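Local coordinates for protein adenosine kinase (Sinorhizobium meliloti, PDB 3UBO) that binds adenosine and ADP and, as a pfkB-family kinase, probably phosphorylates adenosine with ATP, at residues L234-A244 / V254-R263. Residues are numbered along the deposited sequence; the frame is centred on the assembly and turned at random.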
loop_
_atom_site.group_PDB
_atom_site.type_symbol
_atom_site.label_atom_id
_atom_site.label_comp_id
_atom_site.label_asym_id
_atom_site.label_seq_id
_atom_site.Cartn_x
_atom_site.Cartn_y
_atom_site.Cartn_z
ATOM N N LEU A 234 37.599 -5.364 -2.132
ATOM C CA LEU A 234 37.561 -4.014 -2.701
ATOM C C LEU A 234 38.564 -3.853 -3.850
ATOM O O LEU A 234 38.264 -3.171 -4.823
ATOM C CB LEU A 234 37.734 -2.931 -1.615
ATOM C CG LEU A 234 36.454 -2.552 -0.837
ATOM C CD1 LEU A 234 36.662 -1.462 0.161
ATOM C CD2 LEU A 234 35.422 -2.071 -1.795
ATOM N N GLU A 235 39.730 -4.506 -3.754
ATOM C CA GLU A 235 40.725 -4.458 -4.824
ATOM C C GLU A 235 40.206 -5.175 -6.039
ATOM O O GLU A 235 40.186 -4.622 -7.127
ATOM C CB GLU A 235 42.042 -5.100 -4.401
ATOM C CG GLU A 235 42.772 -4.334 -3.330
ATOM C CD GLU A 235 43.995 -5.097 -2.819
ATOM O OE1 GLU A 235 44.183 -6.277 -3.271
ATOM O OE2 GLU A 235 44.742 -4.499 -1.971
ATOM N N LEU A 236 39.786 -6.413 -5.858
ATOM C CA LEU A 236 39.372 -7.202 -7.003
ATOM C C LEU A 236 38.254 -6.510 -7.802
ATOM O O LEU A 236 38.231 -6.522 -9.054
ATOM C CB LEU A 236 38.955 -8.577 -6.510
ATOM C CG LEU A 236 40.034 -9.142 -5.577
ATOM C CD1 LEU A 236 39.537 -10.370 -4.831
ATOM C CD2 LEU A 236 41.273 -9.485 -6.388
ATOM N N LEU A 237 37.356 -5.877 -7.054
ATOM C CA LEU A 237 36.193 -5.197 -7.600
ATOM C C LEU A 237 36.564 -3.951 -8.401
ATOM O O LEU A 237 35.892 -3.608 -9.386
ATOM C CB LEU A 237 35.288 -4.792 -6.442
ATOM C CG LEU A 237 34.159 -3.825 -6.805
ATOM C CD1 LEU A 237 33.069 -4.642 -7.442
ATOM C CD2 LEU A 237 33.603 -3.001 -5.644
ATOM N N ALA A 238 37.622 -3.271 -7.932
ATOM C CA ALA A 238 38.280 -2.157 -8.642
ATOM C C ALA A 238 38.923 -2.546 -9.975
ATOM O O ALA A 238 38.876 -1.760 -10.899
ATOM C CB ALA A 238 39.312 -1.514 -7.771
ATOM N N ARG A 239 39.523 -3.744 -10.027
ATOM C CA ARG A 239 40.137 -4.340 -11.216
ATOM C C ARG A 239 39.148 -4.693 -12.326
ATOM O O ARG A 239 39.545 -4.760 -13.533
ATOM C CB ARG A 239 40.871 -5.655 -10.882
ATOM C CG ARG A 239 41.869 -5.601 -9.765
ATOM C CD ARG A 239 42.828 -6.801 -9.799
ATOM N NE ARG A 239 43.789 -6.717 -8.686
ATOM C CZ ARG A 239 44.525 -7.734 -8.218
ATOM N NH1 ARG A 239 44.434 -8.951 -8.769
ATOM N NH2 ARG A 239 45.356 -7.529 -7.188
ATOM N N ASP A 240 37.893 -4.984 -11.946
ATOM C CA ASP A 240 36.996 -5.631 -12.916
ATOM C C ASP A 240 35.941 -4.701 -13.541
ATOM O O ASP A 240 35.308 -5.049 -14.580
ATOM C CB ASP A 240 36.394 -6.902 -12.319
ATOM C CG ASP A 240 37.458 -7.864 -11.810
ATOM O OD1 ASP A 240 38.660 -7.596 -12.037
ATOM O OD2 ASP A 240 37.101 -8.894 -11.181
ATOM N N CYS A 241 35.780 -3.520 -12.914
ATOM C CA CYS A 241 34.943 -2.431 -13.456
ATOM C C CYS A 241 35.581 -1.027 -13.337
ATOM O O CYS A 241 36.532 -0.819 -12.580
ATOM C CB CYS A 241 33.544 -2.458 -12.820
ATOM S SG CYS A 241 33.598 -2.346 -11.013
ATOM N N LYS A 242 35.041 -0.058 -14.072
ATOM C CA LYS A 242 35.543 1.320 -14.027
ATOM C C LYS A 242 35.303 1.899 -12.647
ATOM O O LYS A 242 36.208 2.466 -12.001
ATOM C CB LYS A 242 34.873 2.193 -15.104
ATOM C CG LYS A 242 35.267 1.730 -16.514
ATOM C CD LYS A 242 34.629 2.513 -17.687
ATOM C CE LYS A 242 34.615 1.629 -18.970
ATOM N NZ LYS A 242 34.105 2.414 -20.160
ATOM N N LEU A 243 34.052 1.703 -12.211
ATOM C CA LEU A 243 33.426 2.331 -11.052
ATOM C C LEU A 243 32.567 1.277 -10.309
ATOM O O LEU A 243 31.874 0.446 -10.933
ATOM C CB LEU A 243 32.560 3.510 -11.537
ATOM C CG LEU A 243 31.995 4.405 -10.441
ATOM C CD1 LEU A 243 33.094 4.618 -9.412
ATOM C CD2 LEU A 243 31.421 5.731 -10.995
ATOM N N ALA A 244 32.614 1.315 -8.982
ATOM C CA ALA A 244 31.878 0.364 -8.153
ATOM C C ALA A 244 31.497 0.891 -6.708
ATOM O O ALA A 244 32.330 0.970 -5.800
ATOM C CB ALA A 244 32.655 -0.926 -8.077
ATOM N N VAL A 254 30.909 2.920 0.532
ATOM C CA VAL A 254 32.303 3.073 0.107
ATOM C C VAL A 254 32.472 2.865 -1.392
ATOM O O VAL A 254 32.578 1.724 -1.854
ATOM C CB VAL A 254 33.276 2.132 0.852
ATOM C CG1 VAL A 254 32.812 0.706 0.789
ATOM C CG2 VAL A 254 34.686 2.300 0.298
ATOM N N VAL A 255 32.493 3.950 -2.164
ATOM C CA VAL A 255 32.745 3.858 -3.600
ATOM C C VAL A 255 34.225 3.583 -3.952
ATOM O O VAL A 255 35.111 3.995 -3.289
ATOM C CB VAL A 255 32.195 5.093 -4.313
ATOM C CG1 VAL A 255 32.346 4.979 -5.853
ATOM C CG2 VAL A 255 30.738 5.262 -3.968
ATOM N N VAL A 256 34.479 2.846 -5.013
ATOM C CA VAL A 256 35.833 2.389 -5.337
ATOM C C VAL A 256 36.169 2.646 -6.841
ATOM O O VAL A 256 35.343 2.356 -7.723
ATOM C CB VAL A 256 36.000 0.896 -4.920
ATOM C CG1 VAL A 256 36.949 0.191 -5.809
ATOM C CG2 VAL A 256 36.429 0.801 -3.456
ATOM N N ARG A 257 37.351 3.264 -7.079
ATOM C CA ARG A 257 37.921 3.636 -8.412
ATOM C C ARG A 257 39.450 3.534 -8.349
ATOM O O ARG A 257 40.128 4.453 -7.824
ATOM C CB ARG A 257 37.524 5.052 -8.808
ATOM C CG ARG A 257 37.711 5.291 -10.238
ATOM C CD ARG A 257 36.658 6.226 -10.764
ATOM N NE ARG A 257 36.789 7.576 -10.203
ATOM C CZ ARG A 257 36.066 8.633 -10.611
ATOM N NH1 ARG A 257 35.139 8.494 -11.585
ATOM N NH2 ARG A 257 36.268 9.827 -10.043
ATOM N N GLY A 258 39.970 2.409 -8.850
ATOM C CA GLY A 258 41.340 1.985 -8.601
ATOM C C GLY A 258 41.739 1.863 -7.128
ATOM O O GLY A 258 41.425 0.856 -6.465
ATOM N N ALA A 259 42.441 2.889 -6.624
ATOM C CA ALA A 259 42.962 2.929 -5.235
ATOM C C ALA A 259 42.321 4.093 -4.484
ATOM O O ALA A 259 42.593 4.339 -3.286
ATOM C CB ALA A 259 44.503 3.050 -5.219
ATOM N N GLU A 260 41.484 4.815 -5.240
ATOM C CA GLU A 260 40.649 5.899 -4.717
ATOM C C GLU A 260 39.436 5.304 -3.983
ATOM O O GLU A 260 38.752 4.466 -4.567
ATOM C CB GLU A 260 40.155 6.756 -5.882
ATOM C CG GLU A 260 39.468 8.019 -5.359
ATOM C CD GLU A 260 38.881 8.888 -6.467
ATOM O OE1 GLU A 260 38.359 9.992 -6.077
ATOM O OE2 GLU A 260 38.945 8.449 -7.683
ATOM N N ARG A 261 39.158 5.690 -2.740
ATOM C CA ARG A 261 38.051 5.068 -2.006
ATOM C C ARG A 261 37.273 6.125 -1.274
ATOM O O ARG A 261 37.651 6.491 -0.121
ATOM C CB ARG A 261 38.548 4.053 -0.968
ATOM C CG ARG A 261 39.569 3.037 -1.445
ATOM C CD ARG A 261 39.335 1.704 -0.721
ATOM N NE ARG A 261 39.871 0.514 -1.401
ATOM C CZ ARG A 261 39.822 0.267 -2.714
ATOM N NH1 ARG A 261 39.238 1.103 -3.578
ATOM N NH2 ARG A 261 40.369 -0.849 -3.168
ATOM N N VAL A 262 36.210 6.627 -1.913
ATOM C CA VAL A 262 35.308 7.609 -1.282
ATOM C C VAL A 262 34.352 6.971 -0.246
ATOM O O VAL A 262 33.331 6.391 -0.634
ATOM C CB VAL A 262 34.455 8.370 -2.330
ATOM C CG1 VAL A 262 33.621 9.520 -1.683
ATOM C CG2 VAL A 262 35.330 8.899 -3.438
ATOM N N ARG A 263 34.673 7.095 1.054
ATOM C CA ARG A 263 33.769 6.666 2.153
ATOM C C ARG A 263 32.849 7.782 2.657
ATOM O O ARG A 263 33.302 8.594 3.417
ATOM C CB ARG A 263 34.592 6.128 3.322
ATOM C CG ARG A 263 35.666 5.273 2.784
ATOM C CD ARG A 263 36.391 4.547 3.834
ATOM N NE ARG A 263 36.946 3.334 3.250
ATOM C CZ ARG A 263 37.804 2.512 3.857
ATOM N NH1 ARG A 263 38.237 2.781 5.108
ATOM N NH2 ARG A 263 38.215 1.407 3.209
#
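Leu234 and Ala238 pack on Val256 in a helix-on-hairpin contact at the edge of the kinase's central parallel sheet. The last turns of helix 230-240 cross strand 254-257 at -51°, their axes 7.9 Å apart. Leu234 CD2 meets Val256 CG2 at 3.5 Å, while Val256 CG1 rests against Ala238 CB, also at 3.5 Å. Ala238 CB further abuts the carbonyl oxygen of Gly258 in the type II' turn of the hairpin. Beyond the helix the chain returns alongside the same strand: Ala244 N donates to Val256 O (3.2 Å), and Val256 N donates back to Ala244 O (3.0 Å), a single antiparallel bridge. With its CG anti to the backbone N (chi1 -171°), Leu243 brings CD1 to Val255 CG1, 3.7 Å away. From the second strand, Arg261 bends at chi2 and lays a face of its guanidinium over Leu234 CB. An alanine at Arg261, without the guanidinium, would probably leave the flank of Leu234 less covered and Glu235 without this nearby positive charge. Leu243 also bonds through its backbone to Val214 of strand 213-217, so that the hairpin is joined to the parallel sheet by way of the Ala244-Val256 pair, while Val255 and Val262 touch Leu296 of helix 296-311.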